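Local coordinates for takeout-like protein 1 (Epiphyas postvittana, PDB 3E8T), which binds ubiquinone-8 and probably serves as a carrier of hydrophobic ligands in insects, at residues M131-D134 with V138-V141. Sequence-based numbering, arbitrary orientation.
Sequences MEKD and VDHV
Glu132 and His140 form the hydrogen-bonded pair of an antiparallel ladder, and this end of the hairpin of strands 113-133 and 139-153 illustrates how one loop-side carboxylate can lock a turn. The Glu132 N to His140 O bond, 3.0 Å, is nearly straight at 173°, and His140 N returns a bond to Glu132 O. Glu132 O also accepts from a water that bridges to His140 ND1, tying the imidazole to the opposite strand. Closer to the turn, Asp134 N donates to Val138 O while Val138 N reaches Asp134 OD1 at 2.9 Å, from above the carboxylate plane. With chi1 at 73°, the Asp134 carboxylate sits between its own N and carbonyl carbon, where OD1 also receives Glu136 N and OD2 lies 3.2 Å from His140 CE1 at the ring's edge. Were Asp134 replaced by an alanine, the amides of Val138 and Glu136 would probably lose this acceptor, freeing the turn to flex. On the other face the tight side is buried Val141, about 6 Å from ubiquinone-8: Met131 SD lies 3.2 Å from its CG2, and both residues touch Ile214. On that same face, nearer the turn, the exposed Lys133 chain is the looser side, curling over Asp139 to a salt bridge, NZ to OD1 2.6 Å. Backbone and carboxylate acceptors are thus consistent with a well-defined turn, while a charge pair links the strands at the exposed end.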
ATOM      1  N   MET A 131       4.291  23.667   3.956  1.00 20.08           N
ATOM      2  CA  MET A 131       5.693  24.021   4.055  1.00 20.93           C
ATOM      3  C   MET A 131       5.839  24.764   5.364  1.00 20.59           C
ATOM      4  O   MET A 131       5.153  25.777   5.592  1.00 21.94           O
ATOM      5  CB  MET A 131       6.119  24.939   2.908  1.00 23.91           C
ATOM      6  CG  MET A 131       6.141  24.364   1.516  1.00 27.82           C
ATOM      7  SD  MET A 131       7.229  22.989   1.373  1.00 32.46           S
ATOM      8  CE  MET A 131       8.570  23.476   2.407  1.00 30.39           C
ATOM      9  N   GLU A 132       6.689  24.236   6.232  1.00 18.36           N
ATOM     10  CA  GLU A 132       6.849  24.789   7.579  1.00 19.08           C
ATOM     11  C   GLU A 132       8.297  25.018   7.903  1.00 18.13           C
ATOM     12  O   GLU A 132       9.139  24.168   7.623  1.00 18.63           O
ATOM     13  CB  GLU A 132       6.277  23.815   8.627  1.00 19.64           C
ATOM     14  CG  GLU A 132       4.790  23.520   8.427  1.00 20.79           C
ATOM     15  CD  GLU A 132       4.179  22.566   9.451  1.00 22.93           C
ATOM     16  OE1 GLU A 132       4.895  21.952  10.291  1.00 26.66           O
ATOM     17  OE2 GLU A 132       2.948  22.385   9.402  1.00 27.18           O
ATOM     18  N   LYS A 133       8.566  26.117   8.596  1.00 17.38           N
ATOM     19  CA  LYS A 133       9.912  26.395   9.083  1.00 19.03           C
ATOM     20  C   LYS A 133      10.038  25.869  10.492  1.00 18.52           C
ATOM     21  O   LYS A 133       9.166  26.150  11.317  1.00 19.69           O
ATOM     22  CB  LYS A 133      10.114  27.900   9.060  1.00 21.15           C
ATOM     23  CG  LYS A 133      11.525  28.352   9.123  1.00 24.05           C
ATOM     24  CD  LYS A 133      11.615  29.841   8.939  1.00 25.79           C
ATOM     25  CE  LYS A 133      11.293  30.309   7.539  1.00 27.36           C
ATOM     26  NZ  LYS A 133      12.177  29.843   6.447  1.00 29.16           N
ATOM     27  N   ASP A 134      11.110  25.120  10.778  1.00 18.47           N
ATOM     28  CA  ASP A 134      11.346  24.571  12.110  1.00 18.98           C
ATOM     29  C   ASP A 134      11.976  25.636  13.020  1.00 18.83           C
ATOM     30  O   ASP A 134      12.136  26.781  12.648  1.00 18.09           O
ATOM     31  CB  ASP A 134      12.127  23.249  12.028  1.00 19.28           C
ATOM     32  CG  ASP A 134      13.591  23.413  11.667  1.00 20.41           C
ATOM     33  OD1 ASP A 134      14.091  24.545  11.656  1.00 20.14           O
ATOM     34  OD2 ASP A 134      14.279  22.352  11.432  1.00 23.94           O
ATOM     35  N   VAL A 138      14.695  26.191   9.316  1.00 18.70           N
ATOM     36  CA  VAL A 138      14.817  25.304   8.145  1.00 19.33           C
ATOM     37  C   VAL A 138      13.452  24.845   7.663  1.00 18.04           C
ATOM     38  O   VAL A 138      12.649  24.357   8.430  1.00 17.16           O
ATOM     39  CB  VAL A 138      15.673  24.088   8.486  1.00 20.13           C
ATOM     40  CG1 VAL A 138      15.834  23.191   7.263  1.00 21.83           C
ATOM     41  CG2 VAL A 138      17.075  24.559   9.015  1.00 22.92           C
ATOM     42  N   ASP A 139      13.203  25.012   6.378  1.00 18.07           N
ATOM     43  CA  ASP A 139      11.945  24.655   5.748  1.00 17.88           C
ATOM     44  C   ASP A 139      11.890  23.175   5.412  1.00 16.45           C
ATOM     45  O   ASP A 139      12.818  22.589   4.861  1.00 16.66           O
ATOM     46  CB  ASP A 139      11.751  25.479   4.479  1.00 20.65           C
ATOM     47  CG  ASP A 139      11.464  26.967   4.770  1.00 26.58           C
ATOM     48  OD1 ASP A 139      11.406  27.375   5.946  1.00 31.67           O
ATOM     49  OD2 ASP A 139      11.275  27.716   3.798  1.00 33.96           O
ATOM     50  N   HIS A 140      10.765  22.574   5.729  1.00 16.42           N
ATOM     51  CA  HIS A 140      10.463  21.170   5.425  1.00 16.33           C
ATOM     52  C   HIS A 140       9.076  21.058   4.842  1.00 15.92           C
ATOM     53  O   HIS A 140       8.184  21.817   5.227  1.00 17.19           O
ATOM     54  CB  HIS A 140      10.453  20.329   6.692  1.00 17.28           C
ATOM     55  CG  HIS A 140      11.782  20.236   7.362  1.00 17.62           C
ATOM     56  ND1 HIS A 140      12.158  21.036   8.418  1.00 22.24           N
ATOM     57  CD2 HIS A 140      12.824  19.405   7.130  1.00 18.69           C
ATOM     58  CE1 HIS A 140      13.392  20.724   8.778  1.00 20.60           C
ATOM     59  NE2 HIS A 140      13.816  19.730   8.029  1.00 21.01           N
ATOM     60  N   VAL A 141       8.865  20.045   4.005  1.00 16.38           N
ATOM     61  CA  VAL A 141       7.510  19.646   3.626  1.00 15.77           C
ATOM     62  C   VAL A 141       6.946  18.755   4.716  1.00 14.92           C
ATOM     63  O   VAL A 141       7.508  17.709   5.017  1.00 15.72           O
ATOM     64  CB  VAL A 141       7.527  18.889   2.319  1.00 16.90           C
ATOM     65  CG1 VAL A 141       6.162  18.224   2.010  1.00 18.73           C
ATOM     66  CG2 VAL A 141       7.905  19.816   1.225  1.00 19.60           C
TER
HETATM   67  O   HOH W   1       9.703  22.225   9.541  1.00 24.71           O